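Spermidine synthase (Corynebacterium glutamicum ATCC 13032, PDB 3GJY) probably takes part in polyamine biosynthesis as a spermidine synthase, an aminopropyl transferase built on the fold of the AdoMet-dependent methyltransferases. Local coordinates at residues A[90-96]-A[158-164]; A[104-109]-A[139-143]; A[149-154]-A[185-189]. Where two conformers were deposited one is given. Residues are numbered along the deposited sequence.

Contact 1. Residues A[90-96]-A[158-164]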
loop_
_atom_site.group_PDB
_atom_site.type_symbol
_atom_site.label_atom_id
_atom_site.label_comp_id
_atom_site.label_asym_id
_atom_site.label_seq_id
_atom_site.Cartn_x
_atom_site.Cartn_y
_atom_site.Cartn_z
ATOM N N LYS A 90 -8.050 10.828 -15.176
ATOM C CA LYS A 90 -6.845 10.362 -15.865
ATOM C C LYS A 90 -5.816 9.727 -14.917
ATOM O O LYS A 90 -4.612 9.595 -15.227
ATOM C CB LYS A 90 -6.266 11.447 -16.749
ATOM C CG LYS A 90 -5.933 12.715 -16.058
ATOM C CD LYS A 90 -5.068 13.597 -16.957
ATOM C CE LYS A 90 -4.676 14.867 -16.268
ATOM N NZ LYS A 90 -3.781 15.629 -17.209
ATOM N N LEU A 91 -6.330 9.272 -13.783
ATOM C CA LEU A 91 -5.481 8.778 -12.712
ATOM C C LEU A 91 -4.772 7.474 -13.075
ATOM O O LEU A 91 -5.410 6.539 -13.581
ATOM C CB LEU A 91 -6.375 8.599 -11.465
ATOM C CG LEU A 91 -5.595 8.525 -10.157
ATOM C CD1 LEU A 91 -5.025 9.883 -9.817
ATOM C CD2 LEU A 91 -6.549 8.066 -9.052
ATOM N N ARG A 92 -3.478 7.395 -12.748
ATOM C CA ARG A 92 -2.637 6.196 -12.965
ATOM C C ARG A 92 -2.095 5.812 -11.599
ATOM O O ARG A 92 -1.318 6.557 -10.993
ATOM C CB ARG A 92 -1.477 6.477 -13.922
ATOM C CG ARG A 92 -1.920 6.973 -15.259
ATOM C CD ARG A 92 -0.802 7.754 -15.974
ATOM N NE ARG A 92 -0.421 8.927 -15.197
ATOM C CZ ARG A 92 0.608 9.723 -15.489
ATOM N NH1 ARG A 92 1.371 9.438 -16.543
ATOM N NH2 ARG A 92 0.907 10.751 -14.681
ATOM N N ILE A 93 -2.520 4.646 -11.091
ATOM C CA ILE A 93 -2.056 4.160 -9.795
ATOM C C ILE A 93 -1.220 2.887 -9.993
ATOM O O ILE A 93 -1.733 1.921 -10.591
ATOM C CB ILE A 93 -3.218 3.860 -8.821
ATOM C CG1 ILE A 93 -4.186 5.050 -8.705
ATOM C CG2 ILE A 93 -2.631 3.411 -7.437
ATOM C CD1 ILE A 93 -5.366 4.772 -7.798
ATOM N N THR A 94 0.023 2.891 -9.493
ATOM C CA THR A 94 0.876 1.695 -9.504
ATOM C C THR A 94 0.871 1.071 -8.142
ATOM O O THR A 94 1.131 1.774 -7.136
ATOM C CB THR A 94 2.336 2.072 -9.883
ATOM O OG1 THR A 94 2.308 2.523 -11.223
ATOM C CG2 THR A 94 3.321 0.885 -9.753
ATOM N N HIS A 95 0.578 -0.231 -8.110
ATOM C CA HIS A 95 0.544 -1.014 -6.887
ATOM C C HIS A 95 1.744 -1.930 -6.882
ATOM O O HIS A 95 1.822 -2.861 -7.710
ATOM C CB HIS A 95 -0.754 -1.845 -6.826
ATOM C CG HIS A 95 -1.985 -1.023 -6.865
ATOM N ND1 HIS A 95 -2.756 -0.782 -5.745
ATOM C CD2 HIS A 95 -2.613 -0.418 -7.907
ATOM C CE1 HIS A 95 -3.797 -0.045 -6.099
ATOM N NE2 HIS A 95 -3.727 0.206 -7.401
ATOM N N LEU A 96 2.702 -1.610 -6.019
ATOM C CA LEU A 96 3.892 -2.479 -5.885
ATOM C C LEU A 96 3.559 -3.532 -4.830
ATOM O O LEU A 96 3.580 -3.269 -3.610
ATOM C CB LEU A 96 5.136 -1.654 -5.508
ATOM C CG LEU A 96 5.545 -0.593 -6.527
ATOM C CD1 LEU A 96 6.679 0.251 -5.981
ATOM C CD2 LEU A 96 5.866 -1.158 -7.931
ATOM N N ALA A 158 7.280 11.027 -14.541
ATOM C CA ALA A 158 5.859 11.423 -14.596
ATOM C C ALA A 158 5.022 10.390 -15.340
ATOM O O ALA A 158 4.138 10.719 -16.141
ATOM C CB ALA A 158 5.722 12.808 -15.234
ATOM N N SER A 159 5.287 9.124 -15.020
ATOM C CA SER A 159 4.595 7.981 -15.628
ATOM C C SER A 159 3.443 7.428 -14.811
ATOM O O SER A 159 2.721 6.548 -15.283
ATOM C CB SER A 159 5.635 6.914 -15.970
ATOM O OG SER A 159 6.397 6.585 -14.804
ATOM N N ARG A 160 3.265 7.939 -13.597
ATOM C CA ARG A 160 2.137 7.504 -12.716
ATOM C C ARG A 160 1.810 8.614 -11.725
ATOM O O ARG A 160 2.679 9.435 -11.435
ATOM C CB ARG A 160 2.484 6.179 -11.985
ATOM C CG ARG A 160 3.797 6.247 -11.204
ATOM C CD ARG A 160 4.654 5.015 -11.385
ATOM N NE ARG A 160 5.162 4.838 -12.724
ATOM C CZ ARG A 160 5.065 3.741 -13.495
ATOM N NH1 ARG A 160 5.658 3.767 -14.667
ATOM N NH2 ARG A 160 4.378 2.653 -13.165
ATOM N N ASP A 161 0.596 8.594 -11.159
ATOM C CA ASP A 161 0.169 9.660 -10.250
ATOM C C ASP A 161 0.244 9.271 -8.809
ATOM O O ASP A 161 0.416 10.139 -7.944
ATOM C CB ASP A 161 -1.261 10.053 -10.596
ATOM C CG ASP A 161 -1.352 10.483 -12.028
ATOM O OD1 ASP A 161 -0.755 11.518 -12.391
ATOM O OD2 ASP A 161 -1.961 9.774 -12.827
ATOM N N VAL A 162 0.127 7.961 -8.541
ATOM C CA VAL A 162 0.132 7.434 -7.183
ATOM C C VAL A 162 0.884 6.124 -7.232
ATOM O O VAL A 162 0.662 5.338 -8.136
ATOM C CB VAL A 162 -1.334 7.165 -6.663
ATOM C CG1 VAL A 162 -1.281 6.651 -5.249
ATOM C CG2 VAL A 162 -2.222 8.420 -6.771
ATOM N N ILE A 163 1.712 5.882 -6.225
ATOM C CA ILE A 163 2.319 4.568 -6.003
ATOM C C ILE A 163 1.880 4.086 -4.620
ATOM O O ILE A 163 2.035 4.804 -3.646
ATOM C CB ILE A 163 3.871 4.664 -6.040
ATOM C CG1 ILE A 163 4.367 5.051 -7.443
ATOM C CG2 ILE A 163 4.566 3.378 -5.558
ATOM C CD1 ILE A 163 5.792 5.598 -7.445
ATOM N N ILE A 164 1.342 2.865 -4.558
ATOM C CA ILE A 164 0.979 2.191 -3.318
ATOM C C ILE A 164 1.922 0.998 -3.169
ATOM O O ILE A 164 1.932 0.115 -4.022
ATOM C CB ILE A 164 -0.501 1.730 -3.325
ATOM C CG1 ILE A 164 -1.425 2.957 -3.560
ATOM C CG2 ILE A 164 -0.829 1.009 -2.004
ATOM C CD1 ILE A 164 -2.873 2.683 -3.644
HETATM O O HOH W 1 1.559 7.241 -18.284
HETATM O O HOH W 2 2.090 13.160 -15.929
#
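Two parallel strands, 92-96 and 162-164, lie 4.7 Å apart at an angle of 20°. Three bridges set their register: Ile93 with Val162, Thr94 with Ile163 and His95 with Ile164. Backbone hydrogen bonds from Thr94 N to Val162 O, Ile164 N to Thr94 O and Leu96 N to Ile164 O hold it. On one face, CD1 of Ile164 is the bump, set between Ile93 CG2 (3.9 Å) and His95 CE1 (3.8 Å). On the other face Leu96 CD1 packs on Ile163 CG2 (3.8 Å), and the Thr94 hydroxyl OG1 accepts a 2.8 Å bond from Arg160 NH2. At Asp161 the chain turns a corner, so Arg92 O receives both Asp161 N and Val162 N. The Asp161 carboxylate fills the notch beside Arg92: OD2 takes Arg92 N (2.8 Å) and NE (3.0 Å), OD1 meets NH2 in a 2.9 Å salt bridge, and Leu91 CD1 seats on Asp161 CB (3.8 Å). Arg92, the most covered residue, lays one guanidinium face over the Ser159-Arg160 peptide, CZ 3.7 Å from Arg160 N and NH1 3.4 Å from Ser159 C; NH1 also donates to Ala158 O, and two waters bridge the group to Ala158 O and Ser159 O. This is the central strand pair of a Rossmann-like sheet: strand 115-120 flanks 92-96, strand 194-202 flanks 160-165, and Phe107 of helix 102-110 covers Ile93 and Ile164.

Contact 2. Residues A[104-109]-A[139-143]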
loop_
_atom_site.group_PDB
_atom_site.type_symbol
_atom_site.label_atom_id
_atom_site.label_comp_id
_atom_site.label_asym_id
_atom_site.label_seq_id
_atom_site.Cartn_x
_atom_site.Cartn_y
_atom_site.Cartn_z
ATOM N N ALA A 104 -6.295 -2.437 -5.769
ATOM C CA ALA A 104 -6.478 -2.021 -7.165
ATOM C C ALA A 104 -7.957 -2.048 -7.570
ATOM O O ALA A 104 -8.483 -1.117 -8.212
ATOM C CB ALA A 104 -5.600 -2.864 -8.123
ATOM N N ARG A 105 -8.616 -3.142 -7.195
ATOM C CA ARG A 105 -10.054 -3.338 -7.441
ATOM C C ARG A 105 -10.891 -2.233 -6.764
ATOM O O ARG A 105 -11.876 -1.720 -7.325
ATOM C CB ARG A 105 -10.413 -4.730 -6.914
ATOM C CG ARG A 105 -11.908 -5.103 -6.895
ATOM C CD ARG A 105 -12.010 -6.535 -6.388
ATOM N NE ARG A 105 -13.378 -7.020 -6.183
ATOM C CZ ARG A 105 -13.976 -7.130 -5.002
ATOM N NH1 ARG A 105 -13.389 -6.698 -3.883
ATOM N NH2 ARG A 105 -15.166 -7.699 -4.959
ATOM N N TYR A 106 -10.486 -1.868 -5.545
ATOM C CA TYR A 106 -11.163 -0.808 -4.809
ATOM C C TYR A 106 -11.056 0.533 -5.543
ATOM O O TYR A 106 -12.065 1.206 -5.814
ATOM C CB TYR A 106 -10.521 -0.713 -3.411
ATOM C CG TYR A 106 -11.073 0.416 -2.594
ATOM C CD1 TYR A 106 -12.217 0.242 -1.803
ATOM C CD2 TYR A 106 -10.475 1.665 -2.611
ATOM C CE1 TYR A 106 -12.739 1.292 -1.056
ATOM C CE2 TYR A 106 -11.002 2.742 -1.892
ATOM C CZ TYR A 106 -12.146 2.545 -1.119
ATOM O OH TYR A 106 -12.656 3.598 -0.398
ATOM N N PHE A 107 -9.810 0.927 -5.871
ATOM C CA PHE A 107 -9.623 2.212 -6.538
ATOM C C PHE A 107 -10.238 2.232 -7.918
ATOM O O PHE A 107 -10.693 3.277 -8.385
ATOM C CB PHE A 107 -8.148 2.634 -6.595
ATOM C CG PHE A 107 -7.622 3.099 -5.269
ATOM C CD1 PHE A 107 -8.078 4.267 -4.714
ATOM C CD2 PHE A 107 -6.764 2.302 -4.537
ATOM C CE1 PHE A 107 -7.610 4.688 -3.459
ATOM C CE2 PHE A 107 -6.316 2.700 -3.270
ATOM C CZ PHE A 107 -6.746 3.905 -2.737
ATOM N N ALA A 108 -10.229 1.085 -8.591
ATOM C CA ALA A 108 -10.857 1.018 -9.925
ATOM C C ALA A 108 -12.369 1.312 -9.843
ATOM O O ALA A 108 -12.955 1.900 -10.773
ATOM C CB ALA A 108 -10.612 -0.310 -10.582
ATOM N N ASP A 109 -12.997 0.929 -8.727
ATOM C CA ASP A 109 -14.426 1.211 -8.595
ATOM C C ASP A 109 -14.714 2.650 -8.136
ATOM O O ASP A 109 -15.632 3.315 -8.645
ATOM C CB ASP A 109 -15.079 0.229 -7.620
ATOM C CG ASP A 109 -16.593 0.283 -7.701
ATOM O OD1 ASP A 109 -17.133 -0.096 -8.763
ATOM O OD2 ASP A 109 -17.228 0.712 -6.716
ATOM N N PRO A 139 -7.409 -1.985 -18.986
ATOM C CA PRO A 139 -6.377 -1.413 -18.115
ATOM C C PRO A 139 -6.916 -0.905 -16.762
ATOM O O PRO A 139 -6.136 -0.343 -15.976
ATOM C CB PRO A 139 -5.858 -0.237 -18.952
ATOM C CG PRO A 139 -7.106 0.256 -19.656
ATOM C CD PRO A 139 -7.818 -1.022 -20.037
ATOM N N ARG A 140 -8.196 -1.103 -16.457
ATOM C CA ARG A 140 -8.719 -0.624 -15.144
ATOM C C ARG A 140 -7.951 -1.295 -14.027
ATOM O O ARG A 140 -7.542 -0.637 -13.077
ATOM C CB ARG A 140 -10.230 -0.835 -15.024
ATOM C CG ARG A 140 -10.990 0.070 -15.984
ATOM C CD ARG A 140 -12.475 -0.166 -15.836
ATOM N NE ARG A 140 -12.903 0.256 -14.518
ATOM C CZ ARG A 140 -13.992 -0.188 -13.886
ATOM N NH1 ARG A 140 -14.279 0.273 -12.670
ATOM N NH2 ARG A 140 -14.801 -1.096 -14.451
ATOM N N VAL A 141 -7.782 -2.605 -14.135
ATOM C CA VAL A 141 -6.788 -3.346 -13.335
ATOM C C VAL A 141 -5.969 -4.174 -14.309
ATOM O O VAL A 141 -6.521 -4.981 -15.043
ATOM C CB VAL A 141 -7.400 -4.254 -12.231
ATOM C CG1 VAL A 141 -6.266 -5.084 -11.542
ATOM C CG2 VAL A 141 -8.129 -3.381 -11.182
ATOM N N LYS A 142 -4.663 -3.918 -14.340
ATOM C CA LYS A 142 -3.699 -4.624 -15.211
ATOM C C LYS A 142 -2.634 -5.234 -14.342
ATOM O O LYS A 142 -2.123 -4.532 -13.460
ATOM C CB LYS A 142 -3.073 -3.654 -16.206
ATOM C CG LYS A 142 -2.054 -4.249 -17.195
ATOM C CD LYS A 142 -1.578 -3.070 -18.126
ATOM C CE LYS A 142 -0.663 -3.506 -19.240
ATOM N NZ LYS A 142 -0.266 -2.316 -20.085
ATOM N N ILE A 143 -2.341 -6.515 -14.515
ATOM C CA ILE A 143 -1.333 -7.201 -13.665
ATOM C C ILE A 143 -0.060 -7.424 -14.459
ATOM O O ILE A 143 -0.105 -7.933 -15.591
ATOM C CB ILE A 143 -1.859 -8.550 -13.111
ATOM C CG1 ILE A 143 -3.238 -8.355 -12.420
ATOM C CG2 ILE A 143 -0.827 -9.193 -12.201
ATOM C CD1 ILE A 143 -3.983 -9.643 -12.182
HETATM O O HOH W 3 -11.047 2.024 -13.169
HETATM O O HOH W 4 -15.675 -1.425 -10.608
#
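Small side chains let helix 104-109 settle against the start of strand 141-143, their axes 9.4 Å apart and running at 151°. Ala104 and Ala108, one turn apart, both point their CB atoms toward the strand, and Val141 meets them from the other side. With chi1 near 175° (t), Val141 places CG2 4.0 Å from Ala104 CB and 4.0 Å from Ala108 CB, so one methyl touches both alanines; it also lies 3.8 Å from Ala104 O. The polar half of the contact belongs to Arg140. Its CA-to-CB bond points sideways, and an m, t, p sequence over chi1 to chi3 extends the chain and then bends it, bringing the guanidinium edge to the helix: NH1 donates to Ala108 O at 2.8 Å. One water links Arg140 NE to the same carbonyl, and a second joins NH1 to Asp109 OD1. Arg105, almost fully extended (chi1 to chi3 all t), instead leads away from the strand to a salt bridge with Asp134, and Asp109 OD2 bonds Gln64. The helix follows strand 92-96 in a beta-alpha-beta crossover to strand 115-120, as in Rossmann-like folds. It packs across 115-120, Ala104 and Ala108 resting on Asn116, to reach edge strand 141-145, while Tyr106 and Phe107 face helix 69-85.

Contact 3. Residues A[149-154]-A[185-189]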
loop_
_atom_site.group_PDB
_atom_site.type_symbol
_atom_site.label_atom_id
_atom_site.label_comp_id
_atom_site.label_asym_id
_atom_site.label_seq_id
_atom_site.Cartn_x
_atom_site.Cartn_y
_atom_site.Cartn_z
ATOM N N ARG A 149 10.831 -4.154 -7.278
ATOM C CA ARG A 149 11.980 -3.252 -7.152
ATOM C C ARG A 149 12.553 -2.954 -8.530
ATOM O O ARG A 149 12.844 -1.795 -8.851
ATOM C CB ARG A 149 13.078 -3.866 -6.275
ATOM C CG ARG A 149 14.360 -3.067 -6.286
ATOM C CD ARG A 149 14.290 -1.601 -5.749
ATOM N NE ARG A 149 15.539 -0.919 -6.111
ATOM C CZ ARG A 149 16.442 -0.405 -5.277
ATOM N NH1 ARG A 149 16.271 -0.434 -3.954
ATOM N NH2 ARG A 149 17.559 0.109 -5.799
HETATM N N MSE A 150 12.661 -3.983 -9.370
HETATM C CA MSE A 150 13.181 -3.749 -10.712
HETATM C C MSE A 150 12.241 -2.878 -11.535
HETATM O O MSE A 150 12.691 -2.008 -12.278
HETATM C CB MSE A 150 13.535 -5.056 -11.425
HETATM C CG MSE A 150 14.657 -5.774 -10.750
HETATM SE SE MSE A 150 16.306 -4.733 -10.877
HETATM C CE MSE A 150 16.624 -5.029 -12.774
ATOM N N VAL A 151 10.936 -3.074 -11.380
ATOM C CA VAL A 151 9.988 -2.228 -12.122
ATOM C C VAL A 151 10.168 -0.759 -11.667
ATOM O O VAL A 151 10.195 0.141 -12.519
ATOM C CB VAL A 151 8.543 -2.728 -11.929
ATOM C CG1 VAL A 151 7.536 -1.716 -12.489
ATOM C CG2 VAL A 151 8.375 -4.065 -12.639
ATOM N N ALA A 152 10.320 -0.531 -10.358
ATOM C CA ALA A 152 10.515 0.842 -9.877
ATOM C C ALA A 152 11.776 1.451 -10.467
ATOM O O ALA A 152 11.775 2.623 -10.870
ATOM C CB ALA A 152 10.526 0.893 -8.335
ATOM N N GLU A 153 12.844 0.656 -10.565
ATOM C CA GLU A 153 14.084 1.194 -11.139
ATOM C C GLU A 153 13.910 1.628 -12.579
ATOM O O GLU A 153 14.662 2.515 -13.047
ATOM C CB GLU A 153 15.190 0.143 -11.091
ATOM C CG GLU A 153 15.621 -0.152 -9.670
ATOM C CD GLU A 153 16.775 -1.118 -9.546
ATOM O OE1 GLU A 153 17.400 -1.436 -10.585
ATOM O OE2 GLU A 153 17.055 -1.556 -8.412
ATOM N N SER A 154 12.950 1.019 -13.293
ATOM C CA SER A 154 12.730 1.419 -14.680
ATOM C C SER A 154 11.666 2.492 -14.894
ATOM O O SER A 154 11.418 2.893 -16.030
ATOM C CB SER A 154 12.471 0.199 -15.573
ATOM O OG SER A 154 13.705 -0.396 -15.934
ATOM N N HIS A 185 13.707 6.413 -7.010
ATOM C CA HIS A 185 13.070 5.858 -8.199
ATOM C C HIS A 185 11.570 6.181 -8.228
ATOM O O HIS A 185 11.031 6.574 -9.268
ATOM C CB HIS A 185 13.310 4.365 -8.297
ATOM C CG HIS A 185 14.710 4.018 -8.675
ATOM N ND1 HIS A 185 15.531 3.181 -7.943
ATOM C CD2 HIS A 185 15.457 4.477 -9.702
ATOM C CE1 HIS A 185 16.704 3.081 -8.569
ATOM N NE2 HIS A 185 16.675 3.862 -9.626
ATOM N N CYS A 186 10.920 6.008 -7.082
ATOM C CA CYS A 186 9.488 6.345 -6.959
ATOM C C CYS A 186 9.228 7.808 -7.246
ATOM O O CYS A 186 8.304 8.134 -7.981
ATOM C CB CYS A 186 8.959 5.956 -5.571
ATOM S SG CYS A 186 8.873 4.187 -5.306
ATOM N N HIS A 187 10.087 8.682 -6.717
ATOM C CA HIS A 187 9.923 10.114 -6.956
ATOM C C HIS A 187 10.044 10.481 -8.445
ATOM O O HIS A 187 9.229 11.228 -8.988
ATOM C CB HIS A 187 10.901 10.905 -6.089
ATOM C CG HIS A 187 10.689 12.375 -6.159
ATOM N ND1 HIS A 187 11.190 13.162 -7.168
ATOM C CD2 HIS A 187 9.974 13.193 -5.356
ATOM C CE1 HIS A 187 10.796 14.409 -6.981
ATOM N NE2 HIS A 187 10.059 14.458 -5.888
ATOM N N ARG A 188 11.048 9.905 -9.127
ATOM C CA ARG A 188 11.167 10.131 -10.545
ATOM C C ARG A 188 9.915 9.685 -11.295
ATOM O O ARG A 188 9.438 10.388 -12.189
ATOM C CB ARG A 188 12.372 9.387 -11.105
ATOM C CG ARG A 188 12.573 9.634 -12.627
ATOM C CD ARG A 188 13.822 8.870 -13.142
ATOM N NE ARG A 188 13.576 7.438 -13.067
ATOM C CZ ARG A 188 14.109 6.600 -12.177
ATOM N NH1 ARG A 188 15.048 6.989 -11.315
ATOM N NH2 ARG A 188 13.711 5.328 -12.164
ATOM N N GLY A 189 9.390 8.507 -10.957
ATOM C CA GLY A 189 8.218 8.012 -11.696
ATOM C C GLY A 189 6.959 8.819 -11.455
ATOM O O GLY A 189 6.084 8.802 -12.298
#
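Helices 149-153 and 185-189 cross at 50° with their axes 9.6 Å apart, and the largest share of the contact comes from His185, midway along helix 180-189. His185 points toward the opposing helix; its CB lies 3.5 Å from Ala152 O, and its ring lies flat against Glu153. The Glu153 CA sits 3.8 Å from the ring centroid, only 9° off the normal, a CH-pi contact, and Glu153 CG is 3.6 Å from His185 CE1. Within its own helix, Arg149 NE makes a 2.8 Å salt bridge to Glu153 OE2, while Arg149 NH2 approaches the ring edge, 4.2 Å from His185 CE1, and is paired elsewhere with Asp291. One turn on, Arg188 also points across. Its NH2 comes 3.1 Å from Glu153 O, but the angle is too poor for a hydrogen bond; its firmer partner is the carbonyl of Phe155, bonded through NE. Gly189 ends the helix. In the chain, helix 148-153 precedes strand 160-165 and helix 180-189 follows it; the two helices pack against each other, and farther along the interface Phe182 of helix 180-189 packs on Arg149 and Ala152.

In the fold
All three contacts belong to the Rossmann-like domain. Contacts 1 and 2, with centres 11 Å apart, share its mixed sheet and meet directly, for helix 102-110 follows strand 92-96 and His95 packs on Ala104. Along the chain, contact 2 falls wholly between the two strands of contact 1. Contact 3 lies about 11 Å from contact 1 and 20 Å from contact 2, centre to centre. Its segments alternate with those of contact 1, to which it is joined by probable backbone hydrogen bonds from Ser159 N and Arg160 N to Gly189 O. Contact 1 joins central strands, contact 2 seats a helix near the edge strand, and contact 3 packs two helices together, consistent with the AdoMet-methyltransferase family.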